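Local coordinates for annexin A8 (Homo sapiens, PDB 1W3W), which binds calcium and phospholipids and acts as an anticoagulant, indirectly inhibiting the thromboplastin-specific complex of the blood coagulation cascade, at residues E309-G313 / D314-A318; S80-F83 / E84-I87; G270-D273 / G274-I277. All coordinates share one frame; numbering follows the deposited sequence.

Interaction 1: E309-G313 / D314-A318. With CA (calcium ion), chain B.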
ATOM      1  N   GLU A 309       0.826 -21.906   1.463  1.00 26.76           N
ATOM      2  CA  GLU A 309       2.059 -22.474   0.934  1.00 27.97           C
ATOM      3  C   GLU A 309       3.296 -21.751   1.446  1.00 27.84           C
ATOM      4  O   GLU A 309       4.316 -22.389   1.692  1.00 28.31           O
ATOM      5  CB  GLU A 309       2.029 -22.434  -0.596  1.00 28.43           C
ATOM      6  CG  GLU A 309       3.114 -23.270  -1.262  1.00 31.80           C
ATOM      7  CD  GLU A 309       3.129 -23.088  -2.768  1.00 35.55           C
ATOM      8  OE1 GLU A 309       4.233 -22.900  -3.351  1.00 37.51           O
ATOM      9  OE2 GLU A 309       2.026 -23.116  -3.356  1.00 37.85           O
ATOM     10  N   ASP A 310       3.189 -20.433   1.632  1.00 27.60           N
ATOM     11  CA  ASP A 310       4.335 -19.565   1.925  1.00 27.63           C
ATOM     12  C   ASP A 310       4.567 -19.206   3.396  1.00 26.86           C
ATOM     13  O   ASP A 310       5.651 -18.773   3.753  1.00 27.19           O
ATOM     14  CB  ASP A 310       4.193 -18.250   1.153  1.00 28.07           C
ATOM     15  CG  ASP A 310       5.089 -18.187  -0.040  1.00 30.33           C
ATOM     16  OD1 ASP A 310       5.009 -19.122  -0.877  1.00 31.50           O
ATOM     17  OD2 ASP A 310       5.921 -17.250  -0.209  1.00 32.97           O
ATOM     18  N   THR A 311       3.556 -19.341   4.239  1.00 25.50           N
ATOM     19  CA  THR A 311       3.677 -18.909   5.620  1.00 25.12           C
ATOM     20  C   THR A 311       3.330 -20.055   6.541  1.00 24.70           C
ATOM     21  O   THR A 311       2.736 -21.033   6.119  1.00 25.40           O
ATOM     22  CB  THR A 311       2.738 -17.705   5.908  1.00 24.62           C
ATOM     23  OG1 THR A 311       1.366 -18.120   5.810  1.00 23.21           O
ATOM     24  CG2 THR A 311       2.891 -16.620   4.852  1.00 24.88           C
ATOM     25  N   SER A 312       3.688 -19.915   7.810  1.00 24.64           N
ATOM     26  CA  SER A 312       3.371 -20.924   8.816  1.00 24.85           C
ATOM     27  C   SER A 312       3.040 -20.322  10.181  1.00 24.39           C
ATOM     28  O   SER A 312       3.198 -19.113  10.413  1.00 24.18           O
ATOM     29  CB  SER A 312       4.546 -21.889   8.959  1.00 25.20           C
ATOM     30  OG  SER A 312       5.719 -21.162   9.230  1.00 27.26           O
ATOM     31  N   GLY A 313       2.543 -21.183  11.066  1.00 23.47           N
ATOM     32  CA  GLY A 313       2.378 -20.853  12.471  1.00 23.07           C
ATOM     33  C   GLY A 313       1.240 -19.890  12.765  1.00 22.36           C
ATOM     34  O   GLY A 313       0.247 -19.814  12.039  1.00 21.69           O
ATOM     35  N   ASP A 314       1.403 -19.149  13.850  1.00 21.39           N
ATOM     36  CA  ASP A 314       0.421 -18.151  14.261  1.00 21.04           C
ATOM     37  C   ASP A 314       0.292 -17.009  13.237  1.00 19.89           C
ATOM     38  O   ASP A 314      -0.780 -16.465  13.054  1.00 19.73           O
ATOM     39  CB  ASP A 314       0.797 -17.610  15.632  1.00 20.78           C
ATOM     40  CG  ASP A 314       0.691 -18.667  16.718  1.00 22.69           C
ATOM     41  OD1 ASP A 314      -0.317 -19.400  16.761  1.00 22.45           O
ATOM     42  OD2 ASP A 314       1.577 -18.837  17.558  1.00 26.89           O
ATOM     43  N   TYR A 315       1.396 -16.660  12.592  1.00 19.01           N
ATOM     44  CA  TYR A 315       1.410 -15.669  11.524  1.00 18.49           C
ATOM     45  C   TYR A 315       0.451 -16.070  10.409  1.00 18.50           C
ATOM     46  O   TYR A 315      -0.436 -15.311  10.047  1.00 17.83           O
ATOM     47  CB  TYR A 315       2.836 -15.564  11.005  1.00 18.36           C
ATOM     48  CG  TYR A 315       3.082 -14.692   9.814  1.00 18.18           C
ATOM     49  CD1 TYR A 315       2.616 -13.380   9.761  1.00 16.15           C
ATOM     50  CD2 TYR A 315       3.857 -15.166   8.757  1.00 18.82           C
ATOM     51  CE1 TYR A 315       2.876 -12.581   8.656  1.00 16.80           C
ATOM     52  CE2 TYR A 315       4.133 -14.375   7.670  1.00 19.77           C
ATOM     53  CZ  TYR A 315       3.640 -13.082   7.616  1.00 18.08           C
ATOM     54  OH  TYR A 315       3.956 -12.323   6.519  1.00 16.57           O
ATOM     55  N   LYS A 316       0.613 -17.283   9.898  1.00 18.57           N
ATOM     56  CA  LYS A 316      -0.290 -17.828   8.888  1.00 19.17           C
ATOM     57  C   LYS A 316      -1.743 -17.793   9.316  1.00 18.77           C
ATOM     58  O   LYS A 316      -2.606 -17.387   8.551  1.00 18.01           O
ATOM     59  CB  LYS A 316       0.084 -19.271   8.566  1.00 19.84           C
ATOM     60  CG  LYS A 316      -0.748 -19.901   7.473  1.00 22.51           C
ATOM     61  CD  LYS A 316      -1.266 -21.251   7.882  1.00 27.29           C
ATOM     62  CE  LYS A 316      -0.139 -22.245   8.057  1.00 29.05           C
ATOM     63  NZ  LYS A 316      -0.649 -23.643   8.075  1.00 31.69           N
ATOM     64  N   ASN A 317      -2.020 -18.225  10.536  1.00 18.19           N
ATOM     65  CA  ASN A 317      -3.395 -18.331  10.979  1.00 18.52           C
ATOM     66  C   ASN A 317      -4.042 -16.971  11.154  1.00 17.44           C
ATOM     67  O   ASN A 317      -5.224 -16.811  10.877  1.00 17.33           O
ATOM     68  CB  ASN A 317      -3.492 -19.165  12.247  1.00 19.32           C
ATOM     69  CG  ASN A 317      -3.232 -20.641  11.983  1.00 22.10           C
ATOM     70  OD1 ASN A 317      -3.560 -21.166  10.905  1.00 25.84           O
ATOM     71  ND2 ASN A 317      -2.621 -21.314  12.951  1.00 25.01           N
ATOM     72  N   ALA A 318      -3.256 -15.987  11.577  1.00 16.44           N
ATOM     73  CA  ALA A 318      -3.731 -14.624  11.677  1.00 15.92           C
ATOM     74  C   ALA A 318      -4.014 -14.056  10.281  1.00 15.75           C
ATOM     75  O   ALA A 318      -5.018 -13.392  10.083  1.00 16.33           O
ATOM     76  CB  ALA A 318      -2.709 -13.756  12.411  1.00 15.97           C
TER
HETATM   77 CA    CA B1328       7.595 -17.927  -1.812  0.50 24.41          CA
HETATM   78  O   HOH W   1       6.756 -19.614  -3.306  1.00 41.21           O
HETATM   79  O   HOH W   2       1.909 -24.441  10.247  1.00 39.26           O

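Interaction 2: S80-F83 / E84-I87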
ATOM      1  N   SER A  80       6.650 -12.008  19.253  1.00 24.43           N
ATOM      2  CA  SER A  80       7.862 -11.948  18.445  1.00 24.62           C
ATOM      3  C   SER A  80       7.615 -12.279  16.979  1.00 23.82           C
ATOM      4  O   SER A  80       6.571 -12.806  16.606  1.00 23.43           O
ATOM      5  CB  SER A  80       8.917 -12.909  19.016  1.00 24.57           C
ATOM      6  OG  SER A  80       8.416 -14.235  18.991  1.00 26.89           O
ATOM      7  N   GLY A  81       8.598 -11.926  16.157  1.00 23.53           N
ATOM      8  CA  GLY A  81       8.673 -12.367  14.781  1.00 23.16           C
ATOM      9  C   GLY A  81       7.615 -11.765  13.882  1.00 22.22           C
ATOM     10  O   GLY A  81       7.114 -10.667  14.139  1.00 21.33           O
ATOM     11  N   LYS A  82       7.266 -12.520  12.843  1.00 21.35           N
ATOM     12  CA  LYS A  82       6.316 -12.076  11.836  1.00 20.95           C
ATOM     13  C   LYS A  82       4.940 -11.872  12.456  1.00 19.86           C
ATOM     14  O   LYS A  82       4.251 -10.939  12.111  1.00 19.10           O
ATOM     15  CB  LYS A  82       6.262 -13.068  10.672  1.00 21.19           C
ATOM     16  CG  LYS A  82       7.565 -13.108   9.860  1.00 23.06           C
ATOM     17  CD  LYS A  82       7.549 -14.244   8.834  1.00 26.14           C
ATOM     18  CE  LYS A  82       8.889 -14.971   8.715  1.00 28.39           C
ATOM     19  NZ  LYS A  82       9.415 -14.883   7.321  1.00 29.70           N
ATOM     20  N   PHE A  83       4.576 -12.730  13.402  1.00 19.40           N
ATOM     21  CA  PHE A  83       3.314 -12.630  14.104  1.00 19.17           C
ATOM     22  C   PHE A  83       3.202 -11.285  14.801  1.00 18.70           C
ATOM     23  O   PHE A  83       2.187 -10.636  14.718  1.00 18.45           O
ATOM     24  CB  PHE A  83       3.168 -13.765  15.110  1.00 19.27           C
ATOM     25  CG  PHE A  83       1.850 -13.778  15.835  1.00 19.27           C
ATOM     26  CD1 PHE A  83       0.658 -13.870  15.137  1.00 18.32           C
ATOM     27  CD2 PHE A  83       1.805 -13.722  17.218  1.00 17.43           C
ATOM     28  CE1 PHE A  83      -0.541 -13.893  15.804  1.00 17.67           C
ATOM     29  CE2 PHE A  83       0.591 -13.749  17.889  1.00 18.01           C
ATOM     30  CZ  PHE A  83      -0.578 -13.830  17.181  1.00 17.14           C
ATOM     31  N   GLU A  84       4.252 -10.866  15.486  1.00 18.46           N
ATOM     32  CA  GLU A  84       4.290  -9.538  16.096  1.00 18.40           C
ATOM     33  C   GLU A  84       4.152  -8.404  15.073  1.00 17.29           C
ATOM     34  O   GLU A  84       3.442  -7.428  15.318  1.00 16.56           O
ATOM     35  CB  GLU A  84       5.585  -9.344  16.887  1.00 19.00           C
ATOM     36  CG  GLU A  84       5.645  -8.024  17.642  1.00 21.35           C
ATOM     37  CD  GLU A  84       6.463  -6.946  16.957  1.00 26.56           C
ATOM     38  OE1 GLU A  84       6.520  -5.838  17.516  1.00 32.51           O
ATOM     39  OE2 GLU A  84       7.046  -7.178  15.876  1.00 28.55           O
ATOM     40  N   ARG A  85       4.826  -8.509  13.940  1.00 16.93           N
ATOM     41  CA  ARG A  85       4.779  -7.430  12.957  1.00 17.40           C
ATOM     42  C   ARG A  85       3.356  -7.242  12.440  1.00 16.07           C
ATOM     43  O   ARG A  85       2.908  -6.123  12.254  1.00 15.40           O
ATOM     44  CB  ARG A  85       5.699  -7.707  11.777  1.00 18.51           C
ATOM     45  CG  ARG A  85       7.155  -7.303  11.996  1.00 23.63           C
ATOM     46  CD  ARG A  85       7.879  -6.934  10.684  1.00 28.77           C
ATOM     47  NE  ARG A  85       8.373  -8.111   9.982  1.00 33.10           N
ATOM     48  CZ  ARG A  85       8.730  -8.152   8.692  1.00 35.06           C
ATOM     49  NH1 ARG A  85       8.645  -7.078   7.906  1.00 35.90           N
ATOM     50  NH2 ARG A  85       9.166  -9.293   8.185  1.00 36.17           N
ATOM     51  N   LEU A  86       2.668  -8.351  12.190  1.00 15.04           N
ATOM     52  CA  LEU A  86       1.299  -8.319  11.685  1.00 15.03           C
ATOM     53  C   LEU A  86       0.320  -7.764  12.703  1.00 14.59           C
ATOM     54  O   LEU A  86      -0.515  -6.921  12.371  1.00 14.29           O
ATOM     55  CB  LEU A  86       0.855  -9.716  11.255  1.00 14.81           C
ATOM     56  CG  LEU A  86      -0.607  -9.849  10.828  1.00 16.24           C
ATOM     57  CD1 LEU A  86      -0.926  -9.013   9.570  1.00 15.50           C
ATOM     58  CD2 LEU A  86      -0.905 -11.292  10.592  1.00 16.47           C
ATOM     59  N   ILE A  87       0.402  -8.254  13.935  1.00 14.59           N
ATOM     60  CA  ILE A  87      -0.528  -7.843  14.978  1.00 15.02           C
ATOM     61  C   ILE A  87      -0.343  -6.363  15.275  1.00 14.93           C
ATOM     62  O   ILE A  87      -1.318  -5.644  15.445  1.00 14.50           O
ATOM     63  CB  ILE A  87      -0.348  -8.709  16.260  1.00 15.02           C
ATOM     64  CG1 ILE A  87      -0.753 -10.166  15.996  1.00 15.70           C
ATOM     65  CG2 ILE A  87      -1.148  -8.170  17.408  1.00 16.41           C
ATOM     66  CD1 ILE A  87      -2.227 -10.382  15.710  1.00 16.15           C
TER

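Interaction 3: G270-D273 / G274-I277. With CA (calcium ion), chain B.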
ATOM      1  N   GLY A 270      11.263 -17.801  -0.925  1.00 34.22           N
ATOM      2  CA  GLY A 270      11.021 -16.927   0.209  1.00 33.29           C
ATOM      3  C   GLY A 270       9.742 -16.109   0.098  1.00 32.02           C
ATOM      4  O   GLY A 270       8.887 -16.353  -0.756  1.00 32.56           O
ATOM      5  N   THR A 271       9.604 -15.140   0.987  1.00 30.14           N
ATOM      6  CA  THR A 271       8.412 -14.303   1.028  1.00 28.48           C
ATOM      7  C   THR A 271       8.823 -12.889   1.363  1.00 27.14           C
ATOM      8  O   THR A 271       9.654 -12.674   2.250  1.00 26.97           O
ATOM      9  CB  THR A 271       7.438 -14.826   2.101  1.00 28.31           C
ATOM     10  OG1 THR A 271       7.069 -16.175   1.803  1.00 29.17           O
ATOM     11  CG2 THR A 271       6.113 -14.075   2.064  1.00 27.71           C
ATOM     12  N   ARG A 272       8.272 -11.918   0.655  1.00 25.42           N
ATOM     13  CA  ARG A 272       8.410 -10.537   1.105  1.00 24.84           C
ATOM     14  C   ARG A 272       7.288 -10.226   2.087  1.00 22.84           C
ATOM     15  O   ARG A 272       6.235  -9.699   1.702  1.00 21.36           O
ATOM     16  CB  ARG A 272       8.418  -9.534  -0.051  1.00 25.48           C
ATOM     17  CG  ARG A 272       8.682  -8.068   0.430  1.00 30.42           C
ATOM     18  CD  ARG A 272       9.872  -7.905   1.422  1.00 35.19           C
ATOM     19  NE  ARG A 272       9.759  -6.806   2.390  1.00 37.33           N
ATOM     20  CZ  ARG A 272      10.072  -6.894   3.699  1.00 40.98           C
ATOM     21  NH1 ARG A 272      10.462  -8.046   4.247  1.00 40.94           N
ATOM     22  NH2 ARG A 272       9.967  -5.817   4.486  1.00 42.74           N
ATOM     23  N   ASP A 273       7.535 -10.557   3.357  1.00 20.88           N
ATOM     24  CA  ASP A 273       6.510 -10.512   4.376  1.00 19.55           C
ATOM     25  C   ASP A 273       6.046  -9.092   4.658  1.00 18.50           C
ATOM     26  O   ASP A 273       4.888  -8.889   4.929  1.00 17.17           O
ATOM     27  CB  ASP A 273       6.994 -11.174   5.666  1.00 19.26           C
ATOM     28  CG  ASP A 273       7.192 -12.645   5.500  1.00 19.16           C
ATOM     29  OD1 ASP A 273       6.197 -13.391   5.339  1.00 18.34           O
ATOM     30  OD2 ASP A 273       8.327 -13.140   5.480  1.00 21.43           O
ATOM     31  N   GLY A 274       6.956  -8.123   4.604  1.00 17.97           N
ATOM     32  CA  GLY A 274       6.597  -6.719   4.790  1.00 17.37           C
ATOM     33  C   GLY A 274       5.510  -6.280   3.821  1.00 17.24           C
ATOM     34  O   GLY A 274       4.539  -5.629   4.213  1.00 17.04           O
ATOM     35  N   THR A 275       5.666  -6.673   2.562  1.00 16.22           N
ATOM     36  CA  THR A 275       4.722  -6.347   1.502  1.00 16.08           C
ATOM     37  C   THR A 275       3.394  -7.079   1.626  1.00 15.41           C
ATOM     38  O   THR A 275       2.331  -6.503   1.376  1.00 14.67           O
ATOM     39  CB  THR A 275       5.376  -6.665   0.145  1.00 16.27           C
ATOM     40  OG1 THR A 275       6.494  -5.803  -0.021  1.00 18.22           O
ATOM     41  CG2 THR A 275       4.474  -6.314  -1.018  1.00 16.37           C
ATOM     42  N   LEU A 276       3.461  -8.349   2.000  1.00 14.35           N
ATOM     43  CA  LEU A 276       2.267  -9.138   2.286  1.00 14.52           C
ATOM     44  C   LEU A 276       1.449  -8.521   3.428  1.00 13.35           C
ATOM     45  O   LEU A 276       0.252  -8.297   3.303  1.00 12.43           O
ATOM     46  CB  LEU A 276       2.695 -10.568   2.636  1.00 15.05           C
ATOM     47  CG  LEU A 276       1.646 -11.648   2.881  1.00 17.42           C
ATOM     48  CD1 LEU A 276       0.739 -11.856   1.681  1.00 19.58           C
ATOM     49  CD2 LEU A 276       2.380 -12.939   3.213  1.00 19.06           C
ATOM     50  N   ILE A 277       2.108  -8.233   4.540  1.00 13.08           N
ATOM     51  CA  ILE A 277       1.451  -7.655   5.702  1.00 12.88           C
ATOM     52  C   ILE A 277       0.810  -6.318   5.364  1.00 13.07           C
ATOM     53  O   ILE A 277      -0.371  -6.107   5.624  1.00 12.66           O
ATOM     54  CB  ILE A 277       2.462  -7.509   6.862  1.00 13.53           C
ATOM     55  CG1 ILE A 277       2.779  -8.900   7.454  1.00 14.38           C
ATOM     56  CG2 ILE A 277       1.940  -6.529   7.913  1.00 13.56           C
ATOM     57  CD1 ILE A 277       3.999  -8.945   8.356  1.00 15.30           C
TER
HETATM   58 CA    CA B1328       7.595 -17.927  -1.812  0.50 24.41          CA
HETATM   59  O   HOH W   1       6.756 -19.614  -3.306  1.00 41.21           O

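Interaction 1: E309-G313 / D314-A318
Thr311 meets Tyr315 and Lys316, four and five residues further along, in the next helix. Its methyl CG2 lies 3.8 Å from Tyr315 CE2, and the two side chains cross at about a right angle. The methyl comes at the ring obliquely. Thr311 OG1 sits between its own backbone N and carbonyl carbon (chi1 66°). That torsion turns the hydroxyl toward the aliphatic part of Lys316 and leaves the methyl for the ring. Thr311 OG1 to Lys316 CG is 3.2 Å, a close fit for an oxygen and a carbon. The polar need of this hydroxyl is met by Ile307 O in the helix before.

Two backbone bonds hold the turn beside this contact. Lys316 N donates to Ser312 O over 3.2 Å. The bond is nearly straight (167°), but the donor stands above the carbonyl plane, not on a lone pair. The same Ser312 O lies at the edge of the Tyr315 ring, near its plane. Asn317 N donates to Gly313 O, much closer to the carbonyl plane. Gly313 has a positive phi of 73°, which favours glycine. Lys316 bends twice along its chain, and its NZ shares water 2 with Gly313 N through two weak bonds.

At the other end of the segment, Asp310 OD2 binds the calcium ion at 2.4 Å. Water 1 also binds the calcium ion and donates to Asp310 OD1 over 3.0 Å. Met266, Gly268 and Gly270 give backbone oxygens to the same ion. Thr311 is where the chain leaves the helix that carries Asp310. A loop carbonyl cluster completed by a distant acidic side chain is the type II calcium site of annexins.

Interaction 2: S80-F83 / E84-I87
Phe83 and Ile87 are brought together by two torsions. Phe83 CG is anti to its backbone N (chi1 -177°), which swings the ring along the helix toward the next turn. Ile87 CG1 lies beside its own backbone N (chi1 -66°), and this directs the longer branch at the ring. Ile87 CG1 then stands over one face of Phe83, 3.9 Å from the ring centroid and 19° off the normal. This is a CH-pi contact, offset toward the rim. Ile87 CD1 reaches the same part of the ring, 3.9 Å from Phe83 CE1.

The backbone holds the pair one turn apart, for Ile87 N donates to Phe83 O over 3.1 Å. Glu84 N donates to Ser80 O from well above its carbonyl plane, while Arg85 N lies in the plane of the Gly81 carbonyl. Gly81, in the turn leading into this helix, has a positive phi that favours glycine. The helix lies in what is predicted to be the first annexin repeat. Phe83 also packs on Glu41 and Ile45 of helix 41-48 and touches Asp314 of helix 313-323. With an alanine here, Ile87 CG1 is likely to lose the ring face beneath it, and a gap would probably open against helix 41-48.

On another side of the helix, Lys82 and Arg85 run out together. Arg85 NH2 is 4.5 Å from Lys82 CG, and the guanidinium meets that carbon obliquely. The two charged ends stay apart, with Lys82 NZ 5.7 Å from Arg85 NH2. Lys82 NZ has its counter-charge in Asp273 OD2 of helix 273-283, a salt bridge.

Interaction 3: G270-D273 / G274-I277
Arg272 O opens the helix by accepting Leu276 N over 3.1 Å, while Asp273 O accepts Ile277 N in a nearly straight bond (171°). A weak bond from Thr275 N to Arg272 O adds to the first turn. Arg272 is the N-cap residue and also the centre of an inverse gamma turn. The segment 270-273 is the end of an annexin type II calcium loop, running straight into helix 273-283. Gly270 O binds the calcium ion at 2.3 Å, and the positive phi of Gly270 favours glycine there.

The Arg272 side chain folds back over the helix start. Its CG is anti to the backbone N (chi1 -175°), and a bend at chi2 lays the guanidinium over the first turn of the helix. Gly274 N sits over the centre of one guanidinium face, with Arg272 CZ 3.5 Å from Gly274 N. Arg272 NH2 is 3.5 Å from Gly274 CA. With no side chain, Gly274 leaves room for the guanidinium in this pose. Nearer the Arg272 backbone, CG comes to 3.2 Å from Thr275 OG1, and the two side chains cross at about a right angle. Thr275 OG1 has a weak hydrogen bond from Arg278 NH2.

Thr271 divides its side chain between two neighbours. Its methyl CG2 rests 4.1 Å from Leu276 CD2, and its OG1 is hydrogen-bonded to the calcium ligand Asp310. Asp273 is buried in the first turn of the helix, and its OD1 is hydrogen-bonded to Tyr315 OH. A negative charge at the start of a helix is likely to be favoured by the helix dipole. Ile277 curls back over the turn, its CG1 3.3 Å from Asp273 O.

How the interactions relate
Interactions 1 and 3 supply different ligands to one calcium ion: a carboxylate in the first, a backbone carbonyl in the second. Water 1 binds the same ion and is held by interaction 1 through Asp310. Interaction 2 gives the ion no ligand; its chemistry is ring-aliphatic packing. It lies on helix 81-91, and the other two on helices 313-323 and 273-283. Asp273 ties all three together, through Tyr315 of interaction 1 and Lys82 of interaction 2. Tyr315, Leu276, Ile277, Phe83 and Leu86 are buried where these three helices meet, and Ala318 packs on Leu86. Ser312, Gly270 and Lys82 lie at the exposed side. Interactions 1 and 2 each have their own positive-phi glycine leading into the helix.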